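Local atomic coordinates of alpha-fucosidase GH29 (Fusarium graminearum, PDB entry 4PSR), a protein that probably hydrolyses the alpha-1,6-linked fucose joined to the reducing-end N-acetylglucosamine of glycoprotein glycans, as a member of glycoside hydrolase family 29. Residues A107-V112 with K153-L158; P94-K99 with P147-V152; S477-A480 with A484-L487; V418-W423 with N427-K432. One frame throughout, in Å; residues are numbered along the deposited sequence.

Contact 1: residues A107-V112 with K153-L158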
loop_
_atom_site.group_PDB
_atom_site.type_symbol
_atom_site.label_atom_id
_atom_site.label_comp_id
_atom_site.label_asym_id
_atom_site.label_seq_id
_atom_site.Cartn_x
_atom_site.Cartn_y
_atom_site.Cartn_z
ATOM N N ALA A 107 6.304 -5.519 -23.203
ATOM C CA ALA A 107 4.858 -5.440 -23.326
ATOM C C ALA A 107 4.191 -5.306 -21.944
ATOM O O ALA A 107 3.255 -4.514 -21.766
ATOM C CB ALA A 107 4.300 -6.651 -24.088
ATOM N N ILE A 108 4.688 -6.074 -20.968
ATOM C CA ILE A 108 4.122 -6.019 -19.633
ATOM C C ILE A 108 4.311 -4.635 -19.041
ATOM O O ILE A 108 3.394 -4.073 -18.478
ATOM C CB ILE A 108 4.683 -7.117 -18.734
ATOM C CG1 ILE A 108 4.127 -8.464 -19.200
ATOM C CG2 ILE A 108 4.342 -6.847 -17.264
ATOM C CD1 ILE A 108 4.834 -9.656 -18.579
ATOM N N ILE A 109 5.496 -4.055 -19.196
ATOM C CA ILE A 109 5.704 -2.711 -18.656
ATOM C C ILE A 109 4.851 -1.645 -19.364
ATOM O O ILE A 109 4.410 -0.732 -18.724
ATOM C CB ILE A 109 7.192 -2.350 -18.585
ATOM C CG1 ILE A 109 7.915 -3.310 -17.623
ATOM C CG2 ILE A 109 7.403 -0.915 -18.107
ATOM C CD1 ILE A 109 7.327 -3.429 -16.173
ATOM N N LYS A 110 4.612 -1.792 -20.661
ATOM C CA LYS A 110 3.717 -0.871 -21.351
ATOM C C LYS A 110 2.291 -0.955 -20.790
ATOM O O LYS A 110 1.624 0.070 -20.636
ATOM C CB LYS A 110 3.696 -1.125 -22.871
ATOM C CG LYS A 110 4.995 -0.818 -23.599
ATOM C CD LYS A 110 5.379 0.624 -23.503
ATOM C CE LYS A 110 6.587 0.932 -24.374
ATOM N NZ LYS A 110 6.994 2.346 -24.205
ATOM N N ILE A 111 1.820 -2.169 -20.489
ATOM C CA ILE A 111 0.518 -2.375 -19.868
ATOM C C ILE A 111 0.476 -1.735 -18.466
ATOM O O ILE A 111 -0.476 -1.071 -18.088
ATOM C CB ILE A 111 0.163 -3.888 -19.825
ATOM C CG1 ILE A 111 -0.060 -4.418 -21.245
ATOM C CG2 ILE A 111 -1.048 -4.140 -18.954
ATOM C CD1 ILE A 111 0.091 -5.914 -21.383
ATOM N N VAL A 112 1.540 -1.941 -17.695
ATOM C CA VAL A 112 1.613 -1.335 -16.371
ATOM C C VAL A 112 1.581 0.213 -16.469
ATOM O O VAL A 112 0.872 0.883 -15.732
ATOM C CB VAL A 112 2.841 -1.861 -15.603
ATOM C CG1 VAL A 112 3.061 -1.079 -14.334
ATOM C CG2 VAL A 112 2.659 -3.362 -15.275
ATOM N N LYS A 153 17.188 -6.538 -13.177
ATOM C CA LYS A 153 17.766 -5.440 -13.956
ATOM C C LYS A 153 16.950 -5.163 -15.223
ATOM O O LYS A 153 16.727 -4.000 -15.557
ATOM C CB LYS A 153 19.237 -5.701 -14.270
ATOM C CG LYS A 153 20.002 -4.501 -14.824
ATOM C CD LYS A 153 20.222 -3.369 -13.813
ATOM C CE LYS A 153 21.235 -2.379 -14.371
ATOM N NZ LYS A 153 21.352 -1.113 -13.621
ATOM N N LEU A 154 16.480 -6.218 -15.890
ATOM C CA LEU A 154 15.622 -6.085 -17.081
ATOM C C LEU A 154 14.356 -5.281 -16.705
ATOM O O LEU A 154 13.961 -4.332 -17.401
ATOM C CB LEU A 154 15.192 -7.498 -17.523
ATOM C CG LEU A 154 14.994 -8.086 -18.911
ATOM C CD1 LEU A 154 15.833 -7.464 -19.993
ATOM C CD2 LEU A 154 15.346 -9.564 -18.769
ATOM N N TRP A 155 13.691 -5.663 -15.618
ATOM C CA TRP A 155 12.503 -4.940 -15.199
ATOM C C TRP A 155 12.819 -3.499 -14.851
ATOM O O TRP A 155 12.091 -2.584 -15.262
ATOM C CB TRP A 155 11.854 -5.579 -13.983
ATOM C CG TRP A 155 11.173 -6.923 -14.168
ATOM C CD1 TRP A 155 11.466 -8.060 -13.485
ATOM C CD2 TRP A 155 10.086 -7.250 -15.046
ATOM N NE1 TRP A 155 10.637 -9.067 -13.877
ATOM C CE2 TRP A 155 9.797 -8.609 -14.855
ATOM C CE3 TRP A 155 9.353 -6.538 -15.987
ATOM C CZ2 TRP A 155 8.754 -9.259 -15.527
ATOM C CZ3 TRP A 155 8.332 -7.188 -16.670
ATOM C CH2 TRP A 155 8.052 -8.539 -16.441
ATOM N N ALA A 156 13.898 -3.295 -14.099
ATOM C CA ALA A 156 14.226 -1.953 -13.642
ATOM C C ALA A 156 14.508 -1.032 -14.812
ATOM O O ALA A 156 14.030 0.097 -14.851
ATOM C CB ALA A 156 15.432 -1.983 -12.701
ATOM N N ASP A 157 15.300 -1.514 -15.772
ATOM C CA ASP A 157 15.615 -0.690 -16.943
ATOM C C ASP A 157 14.350 -0.304 -17.710
ATOM O O ASP A 157 14.184 0.848 -18.129
ATOM C CB ASP A 157 16.606 -1.402 -17.855
ATOM C CG ASP A 157 18.023 -1.467 -17.277
ATOM O OD1 ASP A 157 18.323 -0.847 -16.229
ATOM O OD2 ASP A 157 18.865 -2.161 -17.887
ATOM N N LEU A 158 13.437 -1.248 -17.853
ATOM C CA LEU A 158 12.165 -0.961 -18.524
ATOM C C LEU A 158 11.276 0.007 -17.775
ATOM O O LEU A 158 10.647 0.869 -18.402
ATOM C CB LEU A 158 11.390 -2.242 -18.873
ATOM C CG LEU A 158 12.050 -3.109 -19.952
ATOM C CD1 LEU A 158 11.419 -4.487 -20.027
ATOM C CD2 LEU A 158 11.932 -2.432 -21.302
#
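Ile108 and Ile109 meet Trp155 and Leu158 where two successive outer helices of the TIM barrel, 105-114 and 151-161, lie side by side. The axes of the short segments come within 10.4 Å and run at 44° to each other. No hydrogen bond crosses between them. The fit is one of apolar bumps and hollows. The six-membered part of the Trp155 indole is the main bump from helix 151-161, and the two isoleucines receive it. Ile108 lies beyond the far end of the ring. Its CD1 reaches the ring edge, 4.0 Å from Trp155 CH2. Ile109 fills the angle between the indole and Leu158 of the other helix. Its CG1 points away from its own carbonyl carbon, next to the backbone N (chi1 -63°), which sets it at the indole edge and 3.8 Å from Leu158 CB. The chain then bends (chi2 -54°), and Ile109 CD1 comes obliquely to Trp155 CE3 at 3.7 Å. Trp33 of barrel strand 29-33 touches both Ile109 and Trp155, so the cluster joins the helix layer to the barrel wall. The other branch of Ile109, CG2, packs 3.7 Å from Leu158 O, a carbonyl that also accepts a hydrogen bond from Asn162 ND2.

Contact 2: residues P94-K99 with P147-V152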
loop_
_atom_site.group_PDB
_atom_site.type_symbol
_atom_site.label_atom_id
_atom_site.label_comp_id
_atom_site.label_asym_id
_atom_site.label_seq_id
_atom_site.Cartn_x
_atom_site.Cartn_y
_atom_site.Cartn_z
ATOM N N PRO A 94 11.962 -18.687 -18.058
ATOM C CA PRO A 94 11.277 -17.858 -19.049
ATOM C C PRO A 94 12.224 -17.574 -20.205
ATOM O O PRO A 94 13.413 -17.378 -20.008
ATOM C CB PRO A 94 10.958 -16.564 -18.281
ATOM C CG PRO A 94 11.932 -16.548 -17.116
ATOM C CD PRO A 94 12.098 -18.003 -16.763
ATOM N N VAL A 95 11.660 -17.587 -21.401
ATOM C CA VAL A 95 12.406 -17.330 -22.637
ATOM C C VAL A 95 11.863 -16.061 -23.299
ATOM O O VAL A 95 10.676 -15.935 -23.524
ATOM C CB VAL A 95 12.231 -18.522 -23.567
ATOM C CG1 VAL A 95 12.940 -18.278 -24.912
ATOM C CG2 VAL A 95 12.783 -19.755 -22.901
ATOM N N LEU A 96 12.750 -15.098 -23.565
ATOM C CA LEU A 96 12.339 -13.834 -24.168
ATOM C C LEU A 96 11.638 -13.984 -25.518
ATOM O O LEU A 96 12.016 -14.801 -26.345
ATOM C CB LEU A 96 13.551 -12.914 -24.374
ATOM C CG LEU A 96 14.219 -12.429 -23.091
ATOM C CD1 LEU A 96 15.587 -11.792 -23.328
ATOM C CD2 LEU A 96 13.320 -11.434 -22.413
ATOM N N LYS A 97 10.625 -13.166 -25.736
ATOM C CA LYS A 97 9.969 -13.059 -27.040
ATOM C C LYS A 97 10.982 -12.811 -28.166
ATOM O O LYS A 97 10.869 -13.425 -29.230
ATOM C CB LYS A 97 8.908 -11.974 -26.972
ATOM C CG LYS A 97 8.243 -11.580 -28.288
ATOM C CD LYS A 97 8.159 -10.057 -28.297
ATOM C CE LYS A 97 7.186 -9.475 -29.298
ATOM N NZ LYS A 97 7.125 -7.993 -29.088
ATOM N N SER A 98 11.981 -11.972 -27.914
ATOM C CA SER A 98 13.022 -11.700 -28.921
ATOM C C SER A 98 13.854 -12.942 -29.268
ATOM O O SER A 98 14.547 -12.959 -30.289
ATOM C CB SER A 98 13.919 -10.547 -28.463
ATOM O OG SER A 98 14.641 -10.855 -27.285
ATOM N N LYS A 99 13.786 -13.967 -28.418
ATOM C CA LYS A 99 14.430 -15.259 -28.661
ATOM C C LYS A 99 13.439 -16.354 -29.054
ATOM O O LYS A 99 13.767 -17.546 -28.963
ATOM C CB LYS A 99 15.154 -15.724 -27.399
ATOM C CG LYS A 99 16.283 -14.824 -26.927
ATOM C CD LYS A 99 17.531 -15.029 -27.762
ATOM C CE LYS A 99 18.671 -14.120 -27.319
ATOM N NZ LYS A 99 19.354 -14.599 -26.099
ATOM N N PRO A 147 16.829 -19.182 -16.628
ATOM C CA PRO A 147 16.768 -18.405 -17.872
ATOM C C PRO A 147 18.081 -17.716 -18.263
ATOM O O PRO A 147 18.134 -17.244 -19.403
ATOM C CB PRO A 147 15.691 -17.361 -17.580
ATOM C CG PRO A 147 15.805 -17.139 -16.048
ATOM C CD PRO A 147 16.099 -18.516 -15.519
ATOM N N LYS A 148 19.062 -17.631 -17.377
ATOM C CA LYS A 148 20.330 -16.920 -17.643
ATOM C C LYS A 148 20.054 -15.448 -17.959
ATOM O O LYS A 148 20.662 -14.867 -18.875
ATOM C CB LYS A 148 21.127 -17.587 -18.775
ATOM C CG LYS A 148 21.195 -19.105 -18.676
ATOM C CD LYS A 148 21.992 -19.547 -17.484
ATOM C CE LYS A 148 23.482 -19.299 -17.733
ATOM N NZ LYS A 148 24.368 -19.588 -16.571
ATOM N N LEU A 149 19.110 -14.860 -17.211
ATOM C CA LEU A 149 18.703 -13.457 -17.333
ATOM C C LEU A 149 18.700 -12.802 -15.973
ATOM O O LEU A 149 18.268 -13.410 -14.965
ATOM C CB LEU A 149 17.285 -13.325 -17.899
ATOM C CG LEU A 149 17.113 -13.811 -19.336
ATOM C CD1 LEU A 149 15.655 -13.847 -19.686
ATOM C CD2 LEU A 149 17.904 -12.914 -20.286
ATOM N N ASP A 150 19.190 -11.573 -15.927
ATOM C CA ASP A 150 19.086 -10.741 -14.735
ATOM C C ASP A 150 17.694 -10.103 -14.773
ATOM O O ASP A 150 17.497 -9.016 -15.356
ATOM C CB ASP A 150 20.208 -9.705 -14.705
ATOM C CG ASP A 150 20.209 -8.854 -13.435
ATOM O OD1 ASP A 150 19.159 -8.760 -12.792
ATOM O OD2 ASP A 150 21.267 -8.265 -13.133
ATOM N N LEU A 151 16.701 -10.815 -14.236
ATOM C CA LEU A 151 15.306 -10.398 -14.344
ATOM C C LEU A 151 15.075 -9.056 -13.698
ATOM O O LEU A 151 14.397 -8.202 -14.277
ATOM C CB LEU A 151 14.362 -11.465 -13.773
ATOM C CG LEU A 151 14.460 -12.815 -14.477
ATOM C CD1 LEU A 151 13.626 -13.840 -13.701
ATOM C CD2 LEU A 151 14.015 -12.726 -15.925
ATOM N N VAL A 152 15.644 -8.856 -12.514
ATOM C CA VAL A 152 15.439 -7.593 -11.803
ATOM C C VAL A 152 16.004 -6.394 -12.596
ATOM O O VAL A 152 15.352 -5.368 -12.675
ATOM C CB VAL A 152 15.942 -7.723 -10.360
ATOM C CG1 VAL A 152 16.084 -6.387 -9.703
ATOM C CG2 VAL A 152 14.964 -8.622 -9.553
HETATM O O HOH W 1 15.930 -17.440 -21.088
#
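Pro94 and Leu96 meet Pro147 and Leu149 where two loops of the TIM barrel pass each other. One leads into helix 105-114, the other into helix 151-161. The apolar contacts form two pairs. The proline rings cross at an angle, with Pro94 CD 3.7 Å from Pro147 CB and Pro94 CG following at 3.9 Å from the same CB. The two leucines instead reach toward each other tip to tip. Leu96 CG lies 4.0 Å from Leu149 CD1, and Leu96 CD1 is equally far from Leu149 CD2. Phe103 also touches Leu96, and Trp35 touches Pro94.

The polar part goes through solvent, since the two segments share no direct hydrogen bond. One water donates to Pro94 O at 2.7 Å and to Pro147 O at 2.8 Å. It thus ties together two carbonyls that could not bond to each other. Farther along, Asp150 is the N-cap of helix 151-161. Its CG is trans to the backbone N (chi1 -176°), and OD1 caps Lys153 N, while OD2 is bonded to His217 NE2. Back at the crossing, Pro94 O also has a close carbon neighbour, Pro147 CB, at 3.3 Å.

Contact 3: residues S477-A480 with A484-L487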
loop_
_atom_site.group_PDB
_atom_site.type_symbol
_atom_site.label_atom_id
_atom_site.label_comp_id
_atom_site.label_asym_id
_atom_site.label_seq_id
_atom_site.Cartn_x
_atom_site.Cartn_y
_atom_site.Cartn_z
ATOM N N SER A 477 -26.625 15.842 -16.930
ATOM C CA SER A 477 -26.725 14.654 -17.761
ATOM C C SER A 477 -25.500 13.753 -17.581
ATOM O O SER A 477 -24.353 14.216 -17.569
ATOM C CB SER A 477 -26.900 15.059 -19.230
ATOM O OG SER A 477 -26.750 13.947 -20.098
ATOM N N GLN A 478 -25.767 12.467 -17.447
ATOM C CA GLN A 478 -24.709 11.493 -17.189
ATOM C C GLN A 478 -23.679 11.555 -18.321
ATOM O O GLN A 478 -24.053 11.554 -19.504
ATOM C CB GLN A 478 -25.296 10.079 -17.058
ATOM C CG GLN A 478 -24.273 8.988 -16.719
ATOM C CD GLN A 478 -24.880 7.622 -16.547
ATOM O OE1 GLN A 478 -26.088 7.440 -16.692
ATOM N NE2 GLN A 478 -24.044 6.643 -16.248
ATOM N N PRO A 479 -22.387 11.648 -17.979
ATOM C CA PRO A 479 -21.325 11.589 -18.977
ATOM C C PRO A 479 -21.109 10.155 -19.427
ATOM O O PRO A 479 -21.864 9.261 -19.037
ATOM C CB PRO A 479 -20.114 12.128 -18.213
ATOM C CG PRO A 479 -20.338 11.645 -16.834
ATOM C CD PRO A 479 -21.835 11.720 -16.611
ATOM N N ALA A 480 -20.098 9.929 -20.253
ATOM C CA ALA A 480 -19.731 8.574 -20.643
ATOM C C ALA A 480 -19.602 7.677 -19.393
ATOM O O ALA A 480 -19.171 8.135 -18.315
ATOM C CB ALA A 480 -18.442 8.577 -21.449
ATOM N N ALA A 484 -16.672 5.057 -11.446
ATOM C CA ALA A 484 -17.058 6.021 -10.434
ATOM C C ALA A 484 -17.162 7.381 -11.142
ATOM O O ALA A 484 -16.704 7.523 -12.283
ATOM C CB ALA A 484 -16.008 6.064 -9.299
ATOM N N TYR A 485 -17.767 8.352 -10.459
ATOM C CA TYR A 485 -18.018 9.686 -11.018
ATOM C C TYR A 485 -17.515 10.718 -10.031
ATOM O O TYR A 485 -17.568 10.501 -8.831
ATOM C CB TYR A 485 -19.517 9.888 -11.330
ATOM C CG TYR A 485 -20.006 8.893 -12.356
ATOM C CD1 TYR A 485 -20.476 7.649 -11.969
ATOM C CD2 TYR A 485 -19.975 9.173 -13.717
ATOM C CE1 TYR A 485 -20.877 6.709 -12.901
ATOM C CE2 TYR A 485 -20.385 8.219 -14.658
ATOM C CZ TYR A 485 -20.859 7.013 -14.242
ATOM O OH TYR A 485 -21.275 6.066 -15.153
ATOM N N VAL A 486 -17.009 11.832 -10.541
ATOM C CA VAL A 486 -16.352 12.814 -9.699
ATOM C C VAL A 486 -16.982 14.193 -9.773
ATOM O O VAL A 486 -17.065 14.794 -10.855
ATOM C CB VAL A 486 -14.838 12.951 -10.055
ATOM C CG1 VAL A 486 -14.133 13.908 -9.112
ATOM C CG2 VAL A 486 -14.118 11.609 -10.048
ATOM N N LEU A 487 -17.360 14.708 -8.618
ATOM C CA LEU A 487 -17.759 16.110 -8.457
ATOM C C LEU A 487 -16.587 16.922 -7.920
ATOM O O LEU A 487 -15.827 16.464 -7.055
ATOM C CB LEU A 487 -18.940 16.228 -7.505
ATOM C CG LEU A 487 -20.261 15.638 -8.000
ATOM C CD1 LEU A 487 -21.217 15.394 -6.870
ATOM C CD2 LEU A 487 -20.912 16.564 -9.048
#
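Tyr485 carries this contact, with Gln478 and Pro479 as its main partners across a tight return of the chain in the beta domain that follows the barrel. The tyrosine stands at the start of strand 485-491. Its side chain reaches back to the loop that precedes the strand. Gln478 supplies the polar link. Its NE2 donates to Tyr485 OH at 3.0 Å, with an N-H...O angle of 141°, so the bond is noticeably bent. The hydroxyl oxygen lies close to the amide plane of Gln478, although amide and ring planes stand 76° apart. Gln478 gets this far because its side chain is fully stretched: CG is opposite the backbone N (chi1 -177°) and the chain stays extended to the amide. The backbone N of Ser482 also bonds to Tyr485 OH. Two N-H groups therefore grip the hydroxyl, which should hold the hydroxyl end in place.

Pro479 meets the ring at its edge. Its CG is 4.0 Å from Tyr485 CD2. Ala480 O comes to the same edge, 3.9 Å from Tyr485 CE2. That carbonyl is bonded to Arg368 NH2 of helix 353-369.

Trp423 packs on Gln478 and Pro479 and meets Tyr485 edge-to-face. Tyr369 of helix 353-369 also touches the tyrosine, and Pro479 rests on Leu450 of strand 445-451. The loop thus lies against the end of the six-stranded antiparallel sheet, in which strand 485-491 runs between strands 415-420 and 445-451.

Contact 4: residues V418-W423 with N427-K432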
loop_
_atom_site.group_PDB
_atom_site.type_symbol
_atom_site.label_atom_id
_atom_site.label_comp_id
_atom_site.label_asym_id
_atom_site.label_seq_id
_atom_site.Cartn_x
_atom_site.Cartn_y
_atom_site.Cartn_z
ATOM N N VAL A 418 -15.453 15.020 -4.607
ATOM C CA VAL A 418 -16.438 14.101 -4.070
ATOM C C VAL A 418 -16.675 13.040 -5.110
ATOM O O VAL A 418 -17.317 13.287 -6.144
ATOM C CB VAL A 418 -17.755 14.807 -3.770
ATOM C CG1 VAL A 418 -18.786 13.793 -3.245
ATOM C CG2 VAL A 418 -17.528 15.946 -2.786
ATOM N N THR A 419 -16.139 11.856 -4.859
ATOM C CA THR A 419 -16.190 10.787 -5.833
ATOM C C THR A 419 -17.253 9.783 -5.416
ATOM O O THR A 419 -17.187 9.221 -4.333
ATOM C CB THR A 419 -14.801 10.088 -6.026
ATOM O OG1 THR A 419 -13.841 11.029 -6.534
ATOM C CG2 THR A 419 -14.900 8.969 -7.018
ATOM N N VAL A 420 -18.255 9.595 -6.275
ATOM C CA VAL A 420 -19.401 8.735 -5.990
ATOM C C VAL A 420 -19.207 7.419 -6.741
ATOM O O VAL A 420 -18.823 7.406 -7.901
ATOM C CB VAL A 420 -20.769 9.436 -6.315
ATOM C CG1 VAL A 420 -20.921 9.736 -7.808
ATOM C CG2 VAL A 420 -21.958 8.638 -5.787
ATOM N N LEU A 421 -19.449 6.295 -6.054
ATOM C CA LEU A 421 -19.050 4.983 -6.547
ATOM C C LEU A 421 -20.093 4.269 -7.417
ATOM O O LEU A 421 -20.007 3.054 -7.623
ATOM C CB LEU A 421 -18.610 4.121 -5.360
ATOM C CG LEU A 421 -17.509 4.713 -4.453
ATOM C CD1 LEU A 421 -17.000 3.706 -3.418
ATOM C CD2 LEU A 421 -16.301 5.255 -5.246
ATOM N N GLY A 422 -21.017 5.056 -7.980
ATOM C CA GLY A 422 -22.011 4.589 -8.920
ATOM C C GLY A 422 -22.806 5.791 -9.378
ATOM O O GLY A 422 -22.762 6.848 -8.733
ATOM N N TRP A 423 -23.519 5.635 -10.497
ATOM C CA TRP A 423 -24.403 6.695 -10.969
ATOM C C TRP A 423 -25.740 6.654 -10.238
ATOM O O TRP A 423 -26.449 5.654 -10.314
ATOM C CB TRP A 423 -24.656 6.609 -12.477
ATOM C CG TRP A 423 -25.393 7.835 -12.931
ATOM C CD1 TRP A 423 -26.738 7.935 -13.201
ATOM C CD2 TRP A 423 -24.854 9.151 -13.101
ATOM N NE1 TRP A 423 -27.045 9.223 -13.542
ATOM C CE2 TRP A 423 -25.914 9.993 -13.496
ATOM C CE3 TRP A 423 -23.575 9.699 -12.977
ATOM C CZ2 TRP A 423 -25.726 11.350 -13.760
ATOM C CZ3 TRP A 423 -23.386 11.031 -13.231
ATOM C CH2 TRP A 423 -24.462 11.853 -13.632
ATOM N N ASN A 427 -30.549 10.821 -9.573
ATOM C CA ASN A 427 -29.787 11.993 -9.971
ATOM C C ASN A 427 -29.389 12.907 -8.830
ATOM O O ASN A 427 -29.199 14.109 -9.027
ATOM C CB ASN A 427 -30.529 12.757 -11.066
ATOM C CG ASN A 427 -29.951 12.473 -12.411
ATOM O OD1 ASN A 427 -30.177 11.406 -12.991
ATOM N ND2 ASN A 427 -29.150 13.393 -12.902
ATOM N N LEU A 428 -29.220 12.323 -7.645
ATOM C CA LEU A 428 -28.915 13.087 -6.446
ATOM C C LEU A 428 -27.677 12.511 -5.759
ATOM O O LEU A 428 -27.596 11.295 -5.569
ATOM C CB LEU A 428 -30.114 13.039 -5.482
ATOM C CG LEU A 428 -30.069 13.871 -4.202
ATOM C CD1 LEU A 428 -29.884 15.333 -4.527
ATOM C CD2 LEU A 428 -31.346 13.677 -3.397
ATOM N N VAL A 429 -26.731 13.393 -5.406
ATOM C CA VAL A 429 -25.639 13.069 -4.492
ATOM C C VAL A 429 -25.835 13.925 -3.240
ATOM O O VAL A 429 -25.857 15.152 -3.333
ATOM C CB VAL A 429 -24.269 13.350 -5.125
ATOM C CG1 VAL A 429 -23.168 13.024 -4.129
ATOM C CG2 VAL A 429 -24.058 12.539 -6.407
ATOM N N SER A 430 -25.997 13.287 -2.080
ATOM C CA SER A 430 -26.171 13.997 -0.812
ATOM C C SER A 430 -24.923 13.834 0.045
ATOM O O SER A 430 -24.589 12.716 0.449
ATOM C CB SER A 430 -27.391 13.486 -0.053
ATOM O OG SER A 430 -28.565 13.789 -0.797
ATOM N N VAL A 431 -24.232 14.944 0.294
ATOM C CA VAL A 431 -22.990 14.949 1.066
ATOM C C VAL A 431 -23.313 15.332 2.503
ATOM O O VAL A 431 -23.468 16.518 2.819
ATOM C CB VAL A 431 -21.946 15.913 0.445
ATOM C CG1 VAL A 431 -20.607 15.780 1.147
ATOM C CG2 VAL A 431 -21.810 15.664 -1.068
ATOM N N LYS A 432 -23.405 14.344 3.386
ATOM C CA LYS A 432 -23.811 14.618 4.757
ATOM C C LYS A 432 -22.891 15.586 5.478
ATOM O O LYS A 432 -23.337 16.406 6.288
ATOM C CB LYS A 432 -23.921 13.331 5.556
ATOM C CG LYS A 432 -25.021 12.415 5.054
ATOM C CD LYS A 432 -25.076 11.120 5.886
ATOM C CE LYS A 432 -26.336 10.311 5.605
ATOM N NZ LYS A 432 -27.570 11.039 6.021
#
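Asn427 ND2 sits 4.1 Å from Trp423 CZ2 and is held by a hydrogen bond to the backbone O of Leu475. The other end of the amide, Asn427 OD1, is 3.9 Å from Trp423 NE1. That is too long for a hydrogen bond, and the oxygen approaches the indole obliquely. Ring and amide planes stand 79° apart, so the two flat groups cross and do not stack. Trp423 has CG opposite its backbone N (chi1 -171°), which carries the indole over to the asparagine.

The rest of the contact is apolar. Strands 415-420 and 428-431 run in broadly opposite directions but belong to different sheets, with a loop between them; this makes a beta arch. No hydrogen bond joins the two segments. Instead, valines from each strand point into the interface between the sheets, as in a beta sandwich. Val418 and Val431 meet tip to tip, CG1 of Val418 lying 4.2 Å from CG2 of Val431. Val420 CG1 is a looser 4.4 Å from Val429 CG2, and less certain because Val420 was modelled in two conformers.

The layer is extended by Ile405 and Phe407 of strand 405-409, which touch Val418, and by Leu487, which touches Val429. The backbone of Leu428 and Ser430 also binds a Tris molecule, probably from the crystallisation liquor. In its six-stranded sheet, strand 415-420 lies between strands 405-409 and 485-491. Strand 428-431 is an outer strand of the facing three-stranded sheet and pairs with strand 471-474.

How the contacts relate
The four contacts fall into two pairs. Contacts 1 and 2 lie in the barrel domain, their centres about 12 Å apart, and share helix 151-161. Both span the chain that carries His126 and His127, neighbours of the bound fucose; Trp33, beside contact 1, is flanked in sequence by two more, Tyr32 and His34. Contacts 3 and 4 lie in the beta domain that follows the barrel, with centres about 10 Å apart. Neighbouring strands join them: Tyr485 O is 2.8 Å from Val420 N, and Leu487 N is 2.9 Å from Val418 O. Gln478 CB also packs on Trp423 CZ2. The pairs do not touch; contacts 1 and 3 have centres about 33 Å apart.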